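Citrate lyase, subunit 1 (Methanosaeta concilii, PDB 6HXI) binds coenzyme A and probably, as part of ATP citrate lyase, converts citrate, CoA and ATP to oxaloacetate, acetyl-CoA, ADP and phosphate. Local coordinates at residues A177-F182 with F203-R208; V335-G340 with T410-L415; V35-D40 with L103-I108; E361-L366 with K394-P399. All blocks are in the same frame, centred on the assembly; numbering follows the deposited sequence.

Following the chain from the N terminus, contact 3 comes first: it joins the end of strand 33-35 to strand 106-110 and closes a long loop in the ATP-grasp domain. Contact 1, in the same domain, then closes a shorter loop by packing helix 173-192 against strand 195-206, which follows it directly. Both close before contact 2 opens; contacts 2 and 4 belong to the citrate-binding part of the chain. There contact 2 closes the longest loop of the four, bringing helix 412-417 back to strand 334-338, and contact 4, between helix 363-368 and the end of helix 382-396, falls within it. No two contacts cross or touch; contacts 1 and 2 have centres about 58 Å apart.

Contact 1. Residues A177-F182 with F203-R208; sequences ALVEEF and FTFSGR
Phe182 puts its CE2 corner over the centre of the Phe203 ring, 3.8 Å above the ring plane, and the two side chains meet tip to tip. The planes are turned 45° to each other, so the pair is oblique. Phe203 reaches this place with its CG in the crowded position between backbone N and carbonyl carbon (chi1 74°), which tips the ring toward the helix. Its edge is used too: Val179 CG1 lies in the ring plane, 3.8 Å from Phe203 CZ. The valine's other branch, CG2, comes in the plane of the next ring along the strand, 3.6 Å from Phe205 CZ, so Val179 straddles the two phenylalanines. This is the layered packing of helix 173-192 on the antiparallel sheet of the ATP-grasp domain, with the axes of the local segments 11.2 Å apart; Ile210 and Val120 of the two flanking strands and Phe133 of the strand beyond fill in around Phe203. An alanine in place of Phe203 would probably deprive Phe182 of the face it rests on and Val179 CG1 of its edge contact, loosening the helix on the sheet. Toward the solvent, Leu178 CB meets Phe205 CE1 at 3.8 Å. Leu178 CD1 sits over the guanidinium face of Arg208, 3.5 Å from Arg208 NH2, while CD2 packs 3.4 Å from the carbonyl O of Arg208, whose chain bends at chi3 to fold over the leucine.

Contact 2. Residues V335-G340 with T410-L415; sequences VLLIGG and TRIVPL
Strand 335-338 and the helical segment 412-415 pass with the CA atoms of Leu337 and Ile412 7.4 Å apart, and no hydrogen bond bridges the two segments: the contact is apolar packing. Leu337 and Ile412 carry most of it, sliding past each other in opposite directions. Leu337 has CG anti to its carbonyl carbon (chi1 -56°), and its two methyls divide the helix between them. CD2 lies 4.0 Å from Ile412 CD1 and also rests on the backbone, 3.7 Å from Ile412 O; CD1 touches Val413 CG2 more loosely, at 4.2 Å. Ile412 holds CG1 in the crowded position between its N and carbonyl carbon (chi1 56°), which carries CD1 across to the strand, 4.1 Å from Leu337 CB. The same methyl reaches just past the end of the strand and comes 4.4 Å from Gly339 CA. Tyr286 of helix 280-292 lies against both Ile412 and Val413, and the touching residues are buried. The chain then turns through Gly340, with a positive phi of 148° that a larger residue would hardly tolerate; its N is bonded to Tyr286 OH and its O to Arg376 NH1. Helix 412-417 thus packs on one side of the four-stranded parallel sheet of an alpha/beta domain of the succinyl-CoA synthetase type, in which 334-338 is an inner strand whose C-terminal end, at Gly339, stands about 9 Å from the bound citrate.

Contact 3. Residues V35-D40 with L103-I108; sequences VGPETD and LSYFLI
Val35 and Ile108 meet at the apolar centre, where Val35 CG2 touches the terminal methyl Ile108 CD1 at 3.6 Å and the two side chains cross obliquely. Val35 and Phe106 point to the same face of the sheet, with Val35 CB and Phe106 CB 4.4 Å apart, and Leu86 of helix 79-89 and Met90 cover that face. Beneath them Val35 and Phe106 form a hydrogen-bonded antiparallel pair, joining the edge strand 33-35 to strand 106-110 in the smaller sheet of the ATP-grasp domain. Val35 N gives the straighter bond, 2.8 Å to Phe106 O at 161° and in the carbonyl plane; the return bond from Phe106 N reaches Val35 O at 3.0 Å from above the plane. Beyond this pair the chain leaves the sheet through Gly36, and the Tyr105 ring lies obliquely against the turn. Its CD1 is 3.5 Å from Gly36 CA, and its CZ is 3.7 Å from Pro37 CD; a side chain at Gly36 would run into this ring. An alanine at Tyr105 would probably strip the Gly36-Pro37 turn of its packing and remove the cation-pi partner of Arg7. At the polar edge, Gly36 N is bonded to Thr39 OG1, which ties the turn to itself. Val35 O also receives the CA-H of Tyr105, with Tyr105 CA 3.3 Å away, although Ser104 O crowds it as a second acceptor. Ser104 O in turn accepts the CA-H of Gly36, with Gly36 CA 3.4 Å away. With Phe106 N and these CA-H groups directed at the two oxygens, the repulsion between them is probably offset.

Contact 4. Residues E361-L366 with K394-P399; sequences EYQQKL and KRLGVP
Flat groups play a small part here, and no ring is stacked. The carboxamide of Gln363 brings its OE1 within 3.9 Å of Leu396 CD1, while the Tyr362 ring packs instead on Leu322, Asp323 and Thr326. The guanidinium of Arg395 is likewise engaged elsewhere, its NH1 in a salt bridge with Glu360. What holds the segments together is mostly aliphatic. Gln363, with CG anti to the backbone N (chi1 -178°) and an extended chain, slides along Leu396 in the opposite direction, so that its CG lies 3.8 Å from Leu396 CD1 and 3.6 Å from Leu396 O. The other branch of Leu396 turns inward: its CD2 meets Leu366 CD1 at 3.8 Å, the two leucines crossing obliquely. Leu396 therefore forks between two residues one helical turn apart. Val398 finishes the contact, its CG1, anti to the carbonyl carbon, resting 4.0 Å from Leu366 CB and 3.8 Å from the backbone C of Leu366. Gly397 makes this second approach possible: it ends helix 382-396 with a positive phi of 91°, turning the chain so that Val398 points back at Leu366. Tyr362 stands at the N-cap position of helix 363-368, where the chain has just left helix 348-361. The short helix thus lies alongside the C-terminal end of helix 382-396, the connection of a beta-alpha-beta unit from strand 371-376 to the parallel strand 400-403. Leu359 of helix 348-361 packs on both leucines, Leu322 of helix 311-325 meets Leu366, and Ile371 and Ile373 of strand 371-376 lie against Leu366 and Val398.

Contact 1. Residues A177-F182 with F203-R208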
# COMPACT_ATOMS: atom_id res chain seq x y z
N ALA C 177 -59.92 -5.46 -55.66
CA ALA C 177 -59.54 -5.74 -54.27
C ALA C 177 -58.15 -6.42 -54.20
O ALA C 177 -57.39 -6.15 -53.27
CB ALA C 177 -60.58 -6.61 -53.60
N LEU C 178 -57.83 -7.27 -55.20
CA LEU C 178 -56.56 -7.99 -55.29
C LEU C 178 -55.41 -7.06 -55.62
O LEU C 178 -54.31 -7.27 -55.10
CB LEU C 178 -56.62 -9.14 -56.32
CG LEU C 178 -57.40 -10.40 -55.92
CD1 LEU C 178 -57.89 -11.14 -57.15
CD2 LEU C 178 -56.58 -11.31 -55.03
N VAL C 179 -55.64 -6.04 -56.47
CA VAL C 179 -54.63 -5.05 -56.85
C VAL C 179 -54.42 -4.07 -55.68
O VAL C 179 -53.28 -3.70 -55.40
CB VAL C 179 -54.91 -4.33 -58.21
CG1 VAL C 179 -53.76 -3.41 -58.58
CG2 VAL C 179 -55.13 -5.34 -59.33
N GLU C 180 -55.52 -3.64 -55.01
CA GLU C 180 -55.53 -2.75 -53.84
C GLU C 180 -54.63 -3.37 -52.75
O GLU C 180 -53.74 -2.69 -52.26
CB GLU C 180 -56.98 -2.58 -53.32
CG GLU C 180 -57.13 -1.92 -51.96
CD GLU C 180 -58.54 -1.90 -51.40
OE1 GLU C 180 -59.27 -2.91 -51.57
OE2 GLU C 180 -58.91 -0.89 -50.76
N GLU C 181 -54.83 -4.68 -52.47
CA GLU C 181 -54.07 -5.45 -51.49
C GLU C 181 -52.62 -5.64 -51.93
O GLU C 181 -51.71 -5.56 -51.08
CB GLU C 181 -54.76 -6.80 -51.23
CG GLU C 181 -55.81 -6.73 -50.13
CD GLU C 181 -57.11 -7.51 -50.34
OE1 GLU C 181 -57.05 -8.74 -50.54
OE2 GLU C 181 -58.19 -6.88 -50.24
N PHE C 182 -52.39 -5.88 -53.24
CA PHE C 182 -51.05 -6.08 -53.79
C PHE C 182 -50.18 -4.83 -53.73
O PHE C 182 -49.00 -4.92 -53.34
CB PHE C 182 -51.09 -6.68 -55.21
CG PHE C 182 -49.77 -6.64 -55.94
CD1 PHE C 182 -48.71 -7.45 -55.54
CD2 PHE C 182 -49.55 -5.73 -56.97
CE1 PHE C 182 -47.47 -7.37 -56.19
CE2 PHE C 182 -48.31 -5.66 -57.61
CZ PHE C 182 -47.29 -6.48 -57.22
N PHE C 203 -47.07 -6.53 -64.43
CA PHE C 203 -47.44 -7.57 -63.49
C PHE C 203 -48.73 -8.23 -64.01
O PHE C 203 -49.42 -7.63 -64.83
CB PHE C 203 -47.53 -7.08 -62.03
CG PHE C 203 -48.70 -6.24 -61.59
CD1 PHE C 203 -49.85 -6.83 -61.06
CD2 PHE C 203 -48.61 -4.85 -61.56
CE1 PHE C 203 -50.92 -6.06 -60.61
CE2 PHE C 203 -49.68 -4.07 -61.10
CZ PHE C 203 -50.82 -4.68 -60.62
N THR C 204 -49.00 -9.48 -63.61
CA THR C 204 -50.19 -10.23 -64.03
C THR C 204 -50.75 -11.11 -62.91
O THR C 204 -50.25 -11.11 -61.78
CB THR C 204 -49.92 -11.04 -65.34
OG1 THR C 204 -49.22 -10.23 -66.29
CG2 THR C 204 -51.20 -11.59 -65.98
N PHE C 205 -51.81 -11.86 -63.25
CA PHE C 205 -52.53 -12.80 -62.40
C PHE C 205 -52.31 -14.25 -62.83
O PHE C 205 -52.25 -14.55 -64.02
CB PHE C 205 -54.02 -12.46 -62.39
CG PHE C 205 -54.33 -11.20 -61.61
CD1 PHE C 205 -54.55 -11.25 -60.24
CD2 PHE C 205 -54.38 -9.97 -62.25
CE1 PHE C 205 -54.84 -10.09 -59.52
CE2 PHE C 205 -54.65 -8.80 -61.52
CZ PHE C 205 -54.87 -8.87 -60.16
N SER C 206 -52.14 -15.12 -61.83
CA SER C 206 -52.00 -16.57 -61.93
C SER C 206 -53.12 -17.07 -61.03
O SER C 206 -52.91 -17.27 -59.83
CB SER C 206 -50.64 -17.02 -61.41
OG SER C 206 -50.37 -18.36 -61.78
N GLY C 207 -54.33 -17.12 -61.59
CA GLY C 207 -55.54 -17.45 -60.85
C GLY C 207 -55.94 -16.25 -60.01
O GLY C 207 -56.24 -15.18 -60.55
N ARG C 208 -55.90 -16.41 -58.67
CA ARG C 208 -56.18 -15.33 -57.71
C ARG C 208 -54.86 -14.83 -57.10
O ARG C 208 -54.87 -14.03 -56.17
CB ARG C 208 -57.19 -15.77 -56.63
CG ARG C 208 -58.64 -15.84 -57.12
CD ARG C 208 -59.65 -15.76 -55.99
NE ARG C 208 -60.17 -14.41 -55.81
CZ ARG C 208 -59.71 -13.54 -54.91
NH1 ARG C 208 -58.72 -13.88 -54.09
NH2 ARG C 208 -60.24 -12.33 -54.81

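Contact 2. Residues V335-G340 with T410-L415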
# COMPACT_ATOMS: atom_id res chain seq x y z
N VAL C 335 -0.73 14.85 -64.39
CA VAL C 335 -0.94 15.87 -63.36
C VAL C 335 -1.81 15.35 -62.18
O VAL C 335 -2.84 14.71 -62.41
CB VAL C 335 -1.50 17.17 -63.98
CG1 VAL C 335 -1.91 18.16 -62.92
CG2 VAL C 335 -0.48 17.82 -64.92
N LEU C 336 -1.35 15.60 -60.92
CA LEU C 336 -2.06 15.27 -59.68
C LEU C 336 -2.55 16.56 -59.00
O LEU C 336 -1.74 17.35 -58.53
CB LEU C 336 -1.23 14.40 -58.70
CG LEU C 336 -1.90 14.01 -57.33
CD1 LEU C 336 -3.29 13.31 -57.51
CD2 LEU C 336 -0.98 13.15 -56.49
N LEU C 337 -3.89 16.74 -58.95
CA LEU C 337 -4.52 17.92 -58.35
C LEU C 337 -5.08 17.61 -56.97
O LEU C 337 -6.13 16.98 -56.85
CB LEU C 337 -5.59 18.51 -59.28
CG LEU C 337 -5.13 18.89 -60.70
CD1 LEU C 337 -6.32 19.12 -61.60
CD2 LEU C 337 -4.25 20.13 -60.70
N ILE C 338 -4.35 18.03 -55.94
CA ILE C 338 -4.70 17.86 -54.52
C ILE C 338 -5.35 19.16 -54.07
O ILE C 338 -4.70 20.06 -53.53
CB ILE C 338 -3.50 17.43 -53.64
CG1 ILE C 338 -2.64 16.32 -54.34
CG2 ILE C 338 -4.01 17.00 -52.23
CD1 ILE C 338 -1.43 15.81 -53.61
N GLY C 339 -6.64 19.26 -54.33
CA GLY C 339 -7.39 20.47 -54.02
C GLY C 339 -8.43 20.33 -52.94
O GLY C 339 -8.47 19.34 -52.21
N GLY C 340 -9.26 21.36 -52.86
CA GLY C 340 -10.36 21.43 -51.91
C GLY C 340 -10.64 22.85 -51.48
O GLY C 340 -9.87 23.77 -51.77
N THR C 410 -10.13 26.99 -57.53
CA THR C 410 -9.92 26.24 -58.76
C THR C 410 -8.80 26.80 -59.67
O THR C 410 -8.69 26.37 -60.82
CB THR C 410 -11.27 26.09 -59.48
OG1 THR C 410 -11.12 25.17 -60.56
CG2 THR C 410 -11.85 27.41 -59.96
N ARG C 411 -7.93 27.70 -59.13
CA ARG C 411 -6.84 28.31 -59.89
C ARG C 411 -5.73 27.31 -60.27
O ARG C 411 -5.02 27.54 -61.25
CB ARG C 411 -6.28 29.54 -59.17
CG ARG C 411 -5.83 30.65 -60.12
CD ARG C 411 -5.01 31.72 -59.40
NE ARG C 411 -5.82 32.53 -58.48
CZ ARG C 411 -5.31 33.32 -57.52
NH1 ARG C 411 -4.00 33.40 -57.34
NH2 ARG C 411 -6.12 34.02 -56.74
N ILE C 412 -5.59 26.19 -59.51
CA ILE C 412 -4.57 25.16 -59.79
C ILE C 412 -4.92 24.34 -61.05
O ILE C 412 -4.04 23.69 -61.61
CB ILE C 412 -4.21 24.26 -58.58
CG1 ILE C 412 -5.46 23.55 -57.97
CG2 ILE C 412 -3.43 25.05 -57.52
CD1 ILE C 412 -5.17 22.15 -57.43
N VAL C 413 -6.20 24.38 -61.49
CA VAL C 413 -6.65 23.67 -62.69
C VAL C 413 -6.05 24.32 -63.96
O VAL C 413 -5.30 23.61 -64.65
CB VAL C 413 -8.19 23.46 -62.76
CG1 VAL C 413 -8.62 22.85 -64.09
CG2 VAL C 413 -8.67 22.61 -61.60
N PRO C 414 -6.28 25.62 -64.29
CA PRO C 414 -5.65 26.20 -65.49
C PRO C 414 -4.12 26.25 -65.41
O PRO C 414 -3.46 26.06 -66.42
CB PRO C 414 -6.25 27.61 -65.57
CG PRO C 414 -7.48 27.55 -64.73
CD PRO C 414 -7.12 26.63 -63.62
N LEU C 415 -3.57 26.44 -64.19
CA LEU C 415 -2.13 26.47 -63.88
C LEU C 415 -1.43 25.15 -64.28
O LEU C 415 -0.26 25.15 -64.67
CB LEU C 415 -1.95 26.74 -62.36
CG LEU C 415 -1.09 27.96 -61.92
CD1 LEU C 415 -1.64 29.30 -62.47
CD2 LEU C 415 -1.02 28.04 -60.40

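Contact 3. Residues V35-D40 with L103-I108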
# COMPACT_ATOMS: atom_id res chain seq x y z
N VAL C 35 -27.30 -16.18 -64.58
CA VAL C 35 -26.17 -16.71 -65.34
C VAL C 35 -25.11 -15.62 -65.60
O VAL C 35 -25.32 -14.74 -66.45
CB VAL C 35 -26.63 -17.44 -66.64
CG1 VAL C 35 -25.44 -17.93 -67.47
CG2 VAL C 35 -27.55 -18.61 -66.30
N GLY C 36 -24.01 -15.71 -64.86
CA GLY C 36 -22.86 -14.81 -64.96
C GLY C 36 -21.78 -15.36 -65.87
O GLY C 36 -21.99 -16.41 -66.49
N PRO C 37 -20.60 -14.71 -65.98
CA PRO C 37 -19.54 -15.25 -66.86
C PRO C 37 -18.97 -16.58 -66.38
O PRO C 37 -18.92 -17.53 -67.17
CB PRO C 37 -18.47 -14.14 -66.88
CG PRO C 37 -19.09 -12.96 -66.22
CD PRO C 37 -20.16 -13.46 -65.32
N GLU C 38 -18.58 -16.68 -65.09
CA GLU C 38 -18.01 -17.89 -64.50
C GLU C 38 -19.05 -18.75 -63.73
O GLU C 38 -18.77 -19.25 -62.63
CB GLU C 38 -16.75 -17.57 -63.64
CG GLU C 38 -16.91 -16.52 -62.56
CD GLU C 38 -15.79 -16.52 -61.54
OE1 GLU C 38 -14.65 -16.16 -61.90
OE2 GLU C 38 -16.05 -16.91 -60.37
N THR C 39 -20.23 -18.96 -64.35
CA THR C 39 -21.32 -19.75 -63.79
C THR C 39 -21.28 -21.17 -64.36
O THR C 39 -21.42 -21.35 -65.58
CB THR C 39 -22.69 -19.05 -64.01
OG1 THR C 39 -22.64 -17.74 -63.44
CG2 THR C 39 -23.86 -19.81 -63.41
N ASP C 40 -21.08 -22.18 -63.49
CA ASP C 40 -21.09 -23.59 -63.92
C ASP C 40 -22.57 -23.97 -64.07
O ASP C 40 -23.29 -24.03 -63.07
CB ASP C 40 -20.35 -24.52 -62.93
CG ASP C 40 -18.82 -24.59 -63.09
OD1 ASP C 40 -18.33 -24.46 -64.23
OD2 ASP C 40 -18.14 -24.85 -62.07
N LEU C 103 -22.29 -8.51 -73.13
CA LEU C 103 -23.38 -9.09 -72.35
C LEU C 103 -22.78 -10.14 -71.41
O LEU C 103 -22.03 -11.00 -71.88
CB LEU C 103 -24.45 -9.72 -73.26
CG LEU C 103 -25.33 -8.76 -74.08
CD1 LEU C 103 -26.15 -9.53 -75.10
CD2 LEU C 103 -26.26 -7.93 -73.19
N SER C 104 -23.03 -10.06 -70.08
CA SER C 104 -22.42 -11.01 -69.14
C SER C 104 -23.38 -11.64 -68.11
O SER C 104 -23.07 -12.70 -67.58
CB SER C 104 -21.24 -10.37 -68.41
OG SER C 104 -20.21 -10.02 -69.32
N TYR C 105 -24.52 -10.98 -67.83
CA TYR C 105 -25.50 -11.48 -66.85
C TYR C 105 -26.88 -11.67 -67.46
O TYR C 105 -27.38 -10.77 -68.13
CB TYR C 105 -25.53 -10.61 -65.59
CG TYR C 105 -24.22 -10.65 -64.82
CD1 TYR C 105 -23.97 -11.64 -63.87
CD2 TYR C 105 -23.22 -9.71 -65.06
CE1 TYR C 105 -22.76 -11.70 -63.19
CE2 TYR C 105 -22.00 -9.77 -64.39
CZ TYR C 105 -21.77 -10.76 -63.45
OH TYR C 105 -20.58 -10.80 -62.76
N PHE C 106 -27.46 -12.86 -67.25
CA PHE C 106 -28.76 -13.25 -67.81
C PHE C 106 -29.67 -13.89 -66.77
O PHE C 106 -29.23 -14.75 -65.99
CB PHE C 106 -28.59 -14.23 -68.99
CG PHE C 106 -27.78 -13.70 -70.14
CD1 PHE C 106 -26.39 -13.84 -70.16
CD2 PHE C 106 -28.39 -13.05 -71.21
CE1 PHE C 106 -25.63 -13.31 -71.21
CE2 PHE C 106 -27.64 -12.53 -72.26
CZ PHE C 106 -26.26 -12.67 -72.26
N LEU C 107 -30.94 -13.50 -66.78
CA LEU C 107 -31.92 -14.06 -65.85
C LEU C 107 -32.76 -15.15 -66.53
O LEU C 107 -33.25 -14.94 -67.64
CB LEU C 107 -32.81 -12.94 -65.26
CG LEU C 107 -34.05 -13.37 -64.44
CD1 LEU C 107 -33.67 -13.96 -63.07
CD2 LEU C 107 -35.03 -12.24 -64.29
N ILE C 108 -32.90 -16.30 -65.85
CA ILE C 108 -33.75 -17.41 -66.30
C ILE C 108 -34.91 -17.56 -65.31
O ILE C 108 -34.71 -17.65 -64.10
CB ILE C 108 -33.05 -18.75 -66.64
CG1 ILE C 108 -31.71 -18.53 -67.38
CG2 ILE C 108 -33.99 -19.66 -67.47
CD1 ILE C 108 -30.78 -19.71 -67.37

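Contact 4. Residues E361-L366 with K394-P399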
# COMPACT_ATOMS: atom_id res chain seq x y z
N GLU C 361 6.49 7.02 -50.54
CA GLU C 361 6.57 5.62 -50.95
C GLU C 361 6.57 5.42 -52.46
O GLU C 361 7.21 4.48 -52.94
CB GLU C 361 5.46 4.79 -50.30
CG GLU C 361 5.95 4.06 -49.06
CD GLU C 361 4.93 3.20 -48.35
OE1 GLU C 361 4.37 2.28 -49.00
OE2 GLU C 361 4.71 3.43 -47.14
N TYR C 362 5.86 6.29 -53.19
CA TYR C 362 5.76 6.25 -54.65
C TYR C 362 6.80 7.14 -55.37
O TYR C 362 6.68 7.31 -56.58
CB TYR C 362 4.32 6.58 -55.10
CG TYR C 362 3.44 5.36 -55.14
CD1 TYR C 362 2.81 4.89 -53.99
CD2 TYR C 362 3.26 4.64 -56.32
CE1 TYR C 362 2.02 3.74 -54.02
CE2 TYR C 362 2.47 3.49 -56.36
CZ TYR C 362 1.86 3.04 -55.21
OH TYR C 362 1.08 1.91 -55.24
N GLN C 363 7.83 7.64 -54.64
CA GLN C 363 8.93 8.50 -55.10
C GLN C 363 9.56 8.08 -56.45
O GLN C 363 9.69 8.94 -57.33
CB GLN C 363 10.02 8.61 -54.01
CG GLN C 363 11.20 9.51 -54.36
CD GLN C 363 12.29 9.45 -53.31
OE1 GLN C 363 12.50 10.41 -52.56
NE2 GLN C 363 13.01 8.34 -53.25
N GLN C 364 9.96 6.79 -56.59
CA GLN C 364 10.59 6.28 -57.82
C GLN C 364 9.60 6.27 -58.99
O GLN C 364 9.91 6.79 -60.07
CB GLN C 364 11.18 4.89 -57.58
CG GLN C 364 12.34 4.55 -58.53
CD GLN C 364 12.62 3.07 -58.62
OE1 GLN C 364 12.88 2.40 -57.61
NE2 GLN C 364 12.61 2.55 -59.83
N LYS C 365 8.39 5.71 -58.75
CA LYS C 365 7.29 5.63 -59.72
C LYS C 365 6.75 7.02 -60.13
O LYS C 365 6.28 7.16 -61.25
CB LYS C 365 6.16 4.73 -59.18
CG LYS C 365 6.23 3.32 -59.72
CD LYS C 365 5.42 2.33 -58.88
CE LYS C 365 5.60 0.92 -59.39
NZ LYS C 365 5.01 -0.11 -58.49
N LEU C 366 6.85 8.04 -59.23
CA LEU C 366 6.42 9.42 -59.49
C LEU C 366 7.36 10.12 -60.49
O LEU C 366 6.87 10.80 -61.39
CB LEU C 366 6.36 10.25 -58.20
CG LEU C 366 5.12 10.09 -57.32
CD1 LEU C 366 5.40 10.59 -55.93
CD2 LEU C 366 3.94 10.83 -57.88
N LYS C 394 10.76 19.65 -52.04
CA LYS C 394 12.18 20.01 -52.06
C LYS C 394 13.11 18.76 -51.96
O LYS C 394 14.32 18.89 -52.16
CB LYS C 394 12.50 21.03 -50.95
CG LYS C 394 11.87 22.40 -51.15
CD LYS C 394 12.13 23.33 -49.96
CE LYS C 394 10.92 24.15 -49.58
NZ LYS C 394 10.63 25.24 -50.56
N ARG C 395 12.55 17.57 -51.67
CA ARG C 395 13.37 16.36 -51.53
C ARG C 395 12.94 15.17 -52.44
O ARG C 395 13.77 14.30 -52.71
CB ARG C 395 13.44 15.92 -50.05
CG ARG C 395 12.14 15.39 -49.46
CD ARG C 395 12.33 14.94 -48.02
NE ARG C 395 11.21 14.12 -47.56
CZ ARG C 395 10.12 14.59 -46.95
NH1 ARG C 395 9.16 13.77 -46.58
NH2 ARG C 395 10.00 15.89 -46.71
N LEU C 396 11.67 15.14 -52.88
CA LEU C 396 11.08 14.07 -53.69
C LEU C 396 11.62 13.98 -55.12
O LEU C 396 11.74 12.88 -55.65
CB LEU C 396 9.54 14.18 -53.70
CG LEU C 396 8.73 12.88 -53.76
CD1 LEU C 396 8.97 12.00 -52.53
CD2 LEU C 396 7.26 13.16 -53.83
N GLY C 397 11.92 15.13 -55.73
CA GLY C 397 12.43 15.19 -57.10
C GLY C 397 11.35 15.33 -58.15
O GLY C 397 11.59 15.08 -59.33
N VAL C 398 10.14 15.72 -57.72
CA VAL C 398 8.97 15.95 -58.58
C VAL C 398 8.41 17.36 -58.28
O VAL C 398 8.45 17.78 -57.12
CB VAL C 398 7.87 14.84 -58.51
CG1 VAL C 398 8.33 13.54 -59.17
CG2 VAL C 398 7.39 14.59 -57.09
N PRO C 399 7.91 18.10 -59.30
CA PRO C 399 7.38 19.45 -59.02
C PRO C 399 6.09 19.46 -58.17
O PRO C 399 5.10 18.84 -58.55
CB PRO C 399 7.17 20.06 -60.42
CG PRO C 399 7.87 19.13 -61.38
CD PRO C 399 7.80 17.78 -60.73